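Local coordinates for CADD-like protein of unknown function (PDB 3B5O), which is of unknown function but, as a CADD-like member of the heme-oxygenase-like (HO) clan with an all-helical fold, may be an oxidoreductase, at residues A[17-22]-A[214-219]; A[38-43]-A[228-233]; A[46-51]-A[219-224]. One frame throughout, in Å; residues are numbered along the deposited sequence. Where two conformers were deposited one is given.

Interaction 1. Residues A[17-22]-A[214-219]; sequences QDYVAF and MIDAMQ
Tyr19 lies with one ring face against Ile215 and its hydroxyl on Asp216, where the chain leaving helix 2-18 packs on helix 204-230 of this all-helical, HO-clan fold. Ile215 CD1 makes a CH-pi contact 3.6 Å from the centroid of the Tyr19 ring, offset toward the rim, the two side chains crossing at about a right angle. CG of Tyr19 lies anti to the carbonyl carbon (chi1 -77°), on a CB that points toward helix 204-230. Tyr19 OH donates to Asp216 OD1 at 2.6 Å, on the syn side but tilted out of the carboxylate plane, and is also hydrogen-bonded to Arg212. A leucine in place of Tyr19 would probably leave Asp216 without this donor and Ile215 without its flat aromatic cover. Phe22 meets Met218, a selenomethionine, at the ring edge: its CZ stands 3.7 Å from Met218 CB, and the selenium lies obliquely to the ring in a Met-aromatic contact. Gln219, CG anti to the backbone N (chi1 171°), reaches back to the turn. Its OE1 accepts from Ala21 N at 2.9 Å, nearly straight but from above the carbonyl plane, while a water accepts from Gln219 NE2 and Val20 N and donates to Asp18 O.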
# COMPACT_ATOMS: atom_id res chain seq x y z
N GLN A 17 -6.30 -13.72 7.16
CA GLN A 17 -6.21 -15.19 7.18
C GLN A 17 -5.33 -15.80 6.09
O GLN A 17 -4.58 -16.73 6.35
CB GLN A 17 -7.61 -15.81 7.00
CG GLN A 17 -8.41 -15.97 8.25
CD GLN A 17 -9.71 -16.74 7.99
OE1 GLN A 17 -10.78 -16.14 7.92
NE2 GLN A 17 -9.61 -18.07 7.84
N ASP A 18 -5.45 -15.28 4.87
CA ASP A 18 -5.01 -15.99 3.68
C ASP A 18 -3.84 -15.40 2.91
O ASP A 18 -3.45 -15.97 1.89
CB ASP A 18 -6.20 -16.16 2.72
CG ASP A 18 -7.20 -17.21 3.18
OD1 ASP A 18 -7.04 -17.85 4.25
OD2 ASP A 18 -8.20 -17.36 2.44
N TYR A 19 -3.29 -14.28 3.39
CA TYR A 19 -2.30 -13.51 2.60
C TYR A 19 -0.98 -13.36 3.36
O TYR A 19 -0.84 -12.47 4.18
CB TYR A 19 -2.87 -12.15 2.21
CG TYR A 19 -3.83 -12.29 1.08
CD1 TYR A 19 -5.11 -12.80 1.30
CD2 TYR A 19 -3.45 -12.07 -0.22
CE1 TYR A 19 -5.97 -13.03 0.25
CE2 TYR A 19 -4.30 -12.28 -1.28
CZ TYR A 19 -5.57 -12.77 -1.03
OH TYR A 19 -6.44 -13.00 -2.05
N VAL A 20 -0.02 -14.21 3.03
CA VAL A 20 1.28 -14.17 3.70
C VAL A 20 2.00 -12.84 3.51
O VAL A 20 2.79 -12.45 4.36
CB VAL A 20 2.21 -15.31 3.27
CG1 VAL A 20 1.61 -16.68 3.71
CG2 VAL A 20 2.53 -15.31 1.79
N ALA A 21 1.75 -12.13 2.42
CA ALA A 21 2.47 -10.88 2.23
C ALA A 21 2.18 -9.86 3.31
O ALA A 21 2.98 -8.97 3.52
CB ALA A 21 2.13 -10.27 0.86
N PHE A 22 1.01 -9.96 3.94
CA PHE A 22 0.60 -9.01 4.95
C PHE A 22 0.80 -9.54 6.36
O PHE A 22 0.43 -8.87 7.32
CB PHE A 22 -0.82 -8.52 4.65
CG PHE A 22 -0.89 -7.88 3.30
CD1 PHE A 22 -0.23 -6.68 3.10
CD2 PHE A 22 -1.45 -8.52 2.21
CE1 PHE A 22 -0.17 -6.08 1.85
CE2 PHE A 22 -1.41 -7.90 0.94
CZ PHE A 22 -0.76 -6.70 0.79
N MSE A 214 -6.77 -6.50 -6.03
CA MSE A 214 -5.73 -5.60 -5.51
C MSE A 214 -4.81 -6.31 -4.54
O MSE A 214 -3.59 -6.19 -4.63
CB MSE A 214 -6.38 -4.38 -4.88
CG MSE A 214 -5.41 -3.36 -4.37
SE MSE A 214 -4.36 -2.57 -5.79
CE MSE A 214 -3.79 -0.98 -4.96
N ILE A 215 -5.37 -7.01 -3.56
CA ILE A 215 -4.53 -7.71 -2.58
C ILE A 215 -3.72 -8.81 -3.24
O ILE A 215 -2.58 -9.05 -2.87
CB ILE A 215 -5.30 -8.16 -1.30
CG1 ILE A 215 -6.34 -9.25 -1.60
CG2 ILE A 215 -5.89 -6.94 -0.58
CD1 ILE A 215 -7.01 -9.80 -0.34
N ASP A 216 -4.29 -9.48 -4.25
CA ASP A 216 -3.54 -10.49 -4.99
C ASP A 216 -2.34 -9.85 -5.70
O ASP A 216 -1.24 -10.39 -5.67
CB ASP A 216 -4.43 -11.21 -6.01
CG ASP A 216 -5.35 -12.25 -5.41
OD1 ASP A 216 -5.14 -12.67 -4.28
OD2 ASP A 216 -6.31 -12.64 -6.13
N ALA A 217 -2.56 -8.69 -6.32
CA ALA A 217 -1.49 -8.02 -7.05
C ALA A 217 -0.38 -7.58 -6.09
O ALA A 217 0.84 -7.70 -6.39
CB ALA A 217 -2.03 -6.82 -7.83
N MSE A 218 -0.77 -7.05 -4.96
CA MSE A 218 0.21 -6.59 -3.97
C MSE A 218 1.00 -7.77 -3.43
O MSE A 218 2.23 -7.68 -3.24
CB MSE A 218 -0.48 -5.87 -2.84
CG MSE A 218 -1.10 -4.54 -3.26
SE MSE A 218 -2.14 -3.71 -1.88
CE MSE A 218 -0.72 -3.17 -0.73
N GLN A 219 0.33 -8.88 -3.16
CA GLN A 219 1.04 -10.06 -2.68
C GLN A 219 2.06 -10.60 -3.67
O GLN A 219 3.20 -10.92 -3.31
CB GLN A 219 0.07 -11.15 -2.21
CG GLN A 219 0.79 -12.47 -1.93
CD GLN A 219 0.12 -13.30 -0.89
OE1 GLN A 219 -0.07 -12.87 0.23
NE2 GLN A 219 -0.21 -14.54 -1.26
O HOH W 1 -0.82 -16.29 1.07

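Interaction 2. Residues A[38-43]-A[228-233]; sequences FAQIAY and EAISSE
Tyr43 and Glu228 meet through a short hydrogen bond, Tyr43 OH donating to Glu228 OE1 at 2.6 Å. The two side chains cross at about a right angle, and the ring and carboxylate planes stand 65° apart. The hydroxyl meets OE1 from above the carboxylate plane, while OE1 itself lies at the edge of the ring. Nearer the backbone, Tyr43 CD2 packs on the methyl of Ala229, 3.9 Å from Ala229 CB, and Glu228 CB sits near CE2 of the same ring. One turn earlier, Gln40 reaches across with its chain extended beyond CG, which lies anti to the carbonyl carbon (chi1 -71°). Its CG rests 3.3 Å from Ala229 O, and its NE2 donates to Ser232 OG at 3.1 Å, with the hydroxyl close to the amide plane. The aliphatic Glu233 CG and Ile230 CD1 rest against NE2 and OE1 of Gln40.

The pairing joins the first turns of helix 38-68 to the C-terminal part of helix 204-230 and the residues that follow it, two long helices of the helical bundle expected of an HO-clan protein. Around this first shell, further bonds set the polar groups. The other end of the Gln40 amide, OE1, accepts from Ser37 N just ahead of its helix, which would limit rotation of the amide while NE2 holds Ser232. The Glu228 carboxylate is also held by the chain around 117-119: Ser117 OG hydrogen-bonds to OE1 and Ala119 N to OE2, and Ser117 also touches the Tyr43 side chain.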
# COMPACT_ATOMS: atom_id res chain seq x y z
N PHE A 38 22.34 -6.01 3.99
CA PHE A 38 21.83 -4.65 4.11
C PHE A 38 21.42 -4.13 2.74
O PHE A 38 20.30 -3.60 2.58
CB PHE A 38 22.91 -3.72 4.70
CG PHE A 38 22.48 -2.29 4.83
CD1 PHE A 38 22.61 -1.43 3.74
CD2 PHE A 38 21.91 -1.82 6.00
CE1 PHE A 38 22.17 -0.11 3.82
CE2 PHE A 38 21.50 -0.49 6.09
CZ PHE A 38 21.63 0.35 4.99
N ALA A 39 22.28 -4.33 1.75
CA ALA A 39 22.03 -3.82 0.38
C ALA A 39 20.73 -4.40 -0.18
O ALA A 39 19.99 -3.71 -0.90
CB ALA A 39 23.19 -4.14 -0.56
N GLN A 40 20.49 -5.67 0.09
CA GLN A 40 19.30 -6.33 -0.46
C GLN A 40 18.01 -5.81 0.15
O GLN A 40 17.02 -5.61 -0.56
CB GLN A 40 19.42 -7.85 -0.31
CG GLN A 40 20.47 -8.43 -1.23
CD GLN A 40 20.85 -9.86 -0.92
OE1 GLN A 40 20.83 -10.28 0.24
NE2 GLN A 40 21.19 -10.63 -1.95
N ILE A 41 17.99 -5.56 1.46
CA ILE A 41 16.80 -5.02 2.12
C ILE A 41 16.65 -3.52 1.79
O ILE A 41 15.54 -3.02 1.64
CB ILE A 41 16.78 -5.32 3.63
CG1 ILE A 41 16.84 -6.84 3.84
CG2 ILE A 41 15.54 -4.74 4.31
CD1 ILE A 41 15.80 -7.67 3.07
N ALA A 42 17.76 -2.81 1.61
CA ALA A 42 17.69 -1.43 1.14
C ALA A 42 17.03 -1.37 -0.25
O ALA A 42 16.23 -0.46 -0.51
CB ALA A 42 19.09 -0.80 1.11
N TYR A 43 17.36 -2.32 -1.12
CA TYR A 43 16.73 -2.43 -2.44
C TYR A 43 15.23 -2.61 -2.30
O TYR A 43 14.45 -1.97 -3.02
CB TYR A 43 17.33 -3.59 -3.23
CG TYR A 43 16.58 -3.96 -4.47
CD1 TYR A 43 16.80 -3.30 -5.67
CD2 TYR A 43 15.58 -4.93 -4.45
CE1 TYR A 43 16.08 -3.62 -6.82
CE2 TYR A 43 14.88 -5.26 -5.58
CZ TYR A 43 15.12 -4.61 -6.77
OH TYR A 43 14.42 -4.90 -7.93
N GLU A 228 13.74 -10.71 -6.51
CA GLU A 228 14.66 -9.75 -7.11
C GLU A 228 15.79 -9.41 -6.15
O GLU A 228 16.96 -9.37 -6.54
CB GLU A 228 13.93 -8.46 -7.52
CG GLU A 228 13.07 -8.62 -8.72
CD GLU A 228 12.34 -7.34 -9.12
OE1 GLU A 228 12.28 -6.38 -8.31
OE2 GLU A 228 11.82 -7.34 -10.24
N ALA A 229 15.42 -9.16 -4.89
CA ALA A 229 16.39 -8.72 -3.90
C ALA A 229 17.45 -9.80 -3.70
O ALA A 229 18.65 -9.52 -3.75
CB ALA A 229 15.72 -8.38 -2.60
N ILE A 230 17.00 -11.03 -3.49
CA ILE A 230 17.96 -12.11 -3.16
C ILE A 230 18.81 -12.54 -4.36
O ILE A 230 19.94 -13.05 -4.19
CB ILE A 230 17.21 -13.31 -2.54
CG1 ILE A 230 18.15 -14.11 -1.61
CG2 ILE A 230 16.59 -14.20 -3.60
CD1 ILE A 230 18.51 -13.35 -0.35
N SER A 231 18.29 -12.33 -5.57
CA SER A 231 18.96 -12.75 -6.81
C SER A 231 20.23 -11.97 -7.12
O SER A 231 21.00 -12.38 -7.99
CB SER A 231 18.01 -12.62 -8.01
OG SER A 231 17.91 -11.28 -8.46
N SER A 232 20.46 -10.85 -6.45
CA SER A 232 21.67 -10.05 -6.69
C SER A 232 22.98 -10.79 -6.37
O SER A 232 24.05 -10.40 -6.83
CB SER A 232 21.60 -8.76 -5.87
OG SER A 232 21.79 -9.06 -4.50
N GLU A 233 22.92 -11.86 -5.59
CA GLU A 233 24.14 -12.62 -5.26
C GLU A 233 24.16 -13.99 -5.92
O GLU A 233 25.05 -14.81 -5.64
CB GLU A 233 24.24 -12.76 -3.74
CG GLU A 233 24.50 -11.46 -2.99
CD GLU A 233 25.83 -10.78 -3.35
OE1 GLU A 233 26.64 -11.36 -4.09
OE2 GLU A 233 26.05 -9.65 -2.87

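Interaction 3. Residues A[46-51]-A[219-224]; sequences QQYSIF and QVWWQE
Trp221 pushes the six-membered part of its indole against Tyr48 and Phe51, and aromatic packing carries most of this contact. Trp221 CH2 lies 3.7 Å from Phe51 CB and 3.8 Å from Tyr48 CD1. The Phe51 and Trp221 rings form an oblique pair, centroids 5.1 Å apart and planes at 54°. CG of Trp221 is anti to the backbone N (chi1 175°), which starts the indole out toward helix 38-68. Trp222 comes to the same Tyr48 atom, its CZ2 3.9 Å from Tyr48 CD1, while one of its own faces receives Trp221 CZ3. The two tryptophans thus share one carbon of the tyrosine ring.

Polar atoms meet this apolar patch at its margins. Gln47 O approaches the Trp221 edge near its plane, 3.8 Å from Trp221 CZ2. Trp221 NE1 is hydrogen-bonded to Thr120 OG1, an atom also hydrogen-bonded to Gln47 OE1, and Tyr48 OH is hydrogen-bonded to Glu152.

Segments 46-51 and 219-224 form an antiparallel helix pair in the buried core of the bundle, at 162°, axes 11.8 Å apart, with these large rings lying between them. Helix 118-131 touches Phe51 and Trp221 through Leu123, and helix 135-163 meets Tyr48 and Trp222 through Ile156.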
# COMPACT_ATOMS: atom_id res chain seq x y z
N GLN A 46 13.76 0.75 -1.37
CA GLN A 46 13.74 1.66 -2.51
C GLN A 46 12.56 1.37 -3.41
O GLN A 46 11.83 2.27 -3.83
CB GLN A 46 15.01 1.52 -3.33
CG GLN A 46 16.27 2.04 -2.66
CD GLN A 46 17.51 1.71 -3.46
OE1 GLN A 46 17.61 0.66 -4.09
NE2 GLN A 46 18.47 2.64 -3.45
N GLN A 47 12.37 0.10 -3.75
CA GLN A 47 11.22 -0.28 -4.58
C GLN A 47 9.90 -0.04 -3.88
O GLN A 47 8.94 0.46 -4.50
CB GLN A 47 11.34 -1.73 -5.02
CG GLN A 47 12.46 -1.92 -6.00
CD GLN A 47 12.24 -1.16 -7.31
OE1 GLN A 47 11.16 -1.20 -7.89
NE2 GLN A 47 13.28 -0.44 -7.78
N TYR A 48 9.82 -0.41 -2.61
CA TYR A 48 8.60 -0.20 -1.86
C TYR A 48 8.17 1.26 -1.93
O TYR A 48 6.99 1.56 -2.10
CB TYR A 48 8.73 -0.63 -0.40
CG TYR A 48 7.58 -0.13 0.39
CD1 TYR A 48 6.34 -0.77 0.32
CD2 TYR A 48 7.67 1.07 1.09
CE1 TYR A 48 5.25 -0.22 1.00
CE2 TYR A 48 6.61 1.58 1.77
CZ TYR A 48 5.40 0.95 1.71
OH TYR A 48 4.34 1.51 2.40
N SER A 49 9.12 2.17 -1.79
CA SER A 49 8.79 3.58 -1.71
C SER A 49 8.00 4.11 -2.91
O SER A 49 7.30 5.11 -2.80
CB SER A 49 10.06 4.40 -1.50
OG SER A 49 10.84 4.51 -2.67
N ILE A 50 8.14 3.46 -4.05
CA ILE A 50 7.44 3.88 -5.25
C ILE A 50 5.94 3.73 -5.06
O ILE A 50 5.15 4.50 -5.60
CB ILE A 50 7.94 3.07 -6.46
CG1 ILE A 50 9.40 3.39 -6.75
CG2 ILE A 50 7.07 3.32 -7.73
CD1 ILE A 50 10.09 2.48 -7.74
N PHE A 51 5.53 2.72 -4.31
CA PHE A 51 4.13 2.41 -4.20
C PHE A 51 3.31 3.51 -3.50
O PHE A 51 2.31 3.97 -4.06
CB PHE A 51 3.98 1.01 -3.60
CG PHE A 51 2.61 0.41 -3.73
CD1 PHE A 51 1.92 0.45 -4.93
CD2 PHE A 51 2.05 -0.25 -2.67
CE1 PHE A 51 0.66 -0.16 -5.04
CE2 PHE A 51 0.80 -0.84 -2.78
CZ PHE A 51 0.12 -0.79 -3.96
N GLN A 219 0.33 -8.88 -3.16
CA GLN A 219 1.04 -10.06 -2.68
C GLN A 219 2.06 -10.60 -3.67
O GLN A 219 3.20 -10.92 -3.31
CB GLN A 219 0.07 -11.15 -2.21
CG GLN A 219 0.79 -12.47 -1.93
CD GLN A 219 0.12 -13.30 -0.89
OE1 GLN A 219 -0.07 -12.87 0.23
NE2 GLN A 219 -0.21 -14.54 -1.26
N VAL A 220 1.64 -10.71 -4.93
CA VAL A 220 2.54 -11.12 -6.00
C VAL A 220 3.78 -10.23 -6.05
O VAL A 220 4.89 -10.72 -6.17
CB VAL A 220 1.78 -11.20 -7.36
CG1 VAL A 220 2.76 -11.16 -8.53
CG2 VAL A 220 0.90 -12.46 -7.39
N TRP A 221 3.58 -8.93 -5.91
CA TRP A 221 4.70 -7.97 -5.91
C TRP A 221 5.67 -8.23 -4.78
O TRP A 221 6.88 -8.29 -5.00
CB TRP A 221 4.15 -6.56 -5.85
CG TRP A 221 5.14 -5.46 -5.72
CD1 TRP A 221 6.12 -5.11 -6.59
CD2 TRP A 221 5.14 -4.47 -4.69
NE1 TRP A 221 6.77 -4.00 -6.14
CE2 TRP A 221 6.17 -3.56 -4.99
CE3 TRP A 221 4.36 -4.26 -3.54
CZ2 TRP A 221 6.43 -2.44 -4.20
CZ3 TRP A 221 4.61 -3.17 -2.75
CH2 TRP A 221 5.65 -2.26 -3.09
N TRP A 222 5.16 -8.40 -3.57
CA TRP A 222 6.06 -8.68 -2.45
C TRP A 222 6.89 -9.95 -2.70
O TRP A 222 8.07 -9.99 -2.40
CB TRP A 222 5.26 -8.82 -1.14
CG TRP A 222 4.94 -7.51 -0.50
CD1 TRP A 222 3.76 -6.84 -0.50
CD2 TRP A 222 5.87 -6.68 0.19
NE1 TRP A 222 3.87 -5.64 0.17
CE2 TRP A 222 5.17 -5.52 0.60
CE3 TRP A 222 7.23 -6.80 0.52
CZ2 TRP A 222 5.78 -4.52 1.33
CZ3 TRP A 222 7.82 -5.80 1.23
CH2 TRP A 222 7.11 -4.67 1.62
N GLN A 223 6.25 -10.98 -3.25
CA GLN A 223 6.93 -12.23 -3.55
C GLN A 223 8.01 -12.01 -4.61
O GLN A 223 9.14 -12.49 -4.48
CB GLN A 223 5.92 -13.28 -3.99
CG GLN A 223 4.96 -13.66 -2.87
CD GLN A 223 3.82 -14.54 -3.30
OE1 GLN A 223 3.35 -14.47 -4.43
NE2 GLN A 223 3.36 -15.39 -2.35
N GLU A 224 7.67 -11.24 -5.64
CA GLU A 224 8.61 -11.03 -6.73
C GLU A 224 9.75 -10.13 -6.31
O GLU A 224 10.90 -10.32 -6.75
CB GLU A 224 7.89 -10.43 -7.94
CG GLU A 224 6.95 -11.39 -8.60
CD GLU A 224 6.01 -10.76 -9.60
OE1 GLU A 224 6.00 -9.53 -9.70
OE2 GLU A 224 5.31 -11.51 -10.28

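How the interactions relate
Helix 204-230 takes part in all three contacts, meeting the chain just after helix 2-18 in interaction 1 and helix 38-68 in interactions 2 and 3. Interaction 3 is buried and aromatic, with polar groups bonded to residues outside its segments. Interaction 1 is also buried, but mixes ring packing with side-chain and water-mediated hydrogen bonds to a turn. Interaction 2, its centre about 21 Å from that of the chain and partly exposed, combines two side-chain hydrogen bonds with little apolar packing, near the bundle's end. Interactions 1 and 3 share Gln219 and touch directly, Met218 CE lying 3.5 Å from Phe51 CE2, whereas interactions 1 and 2 stay about 11 Å apart at their nearest atoms.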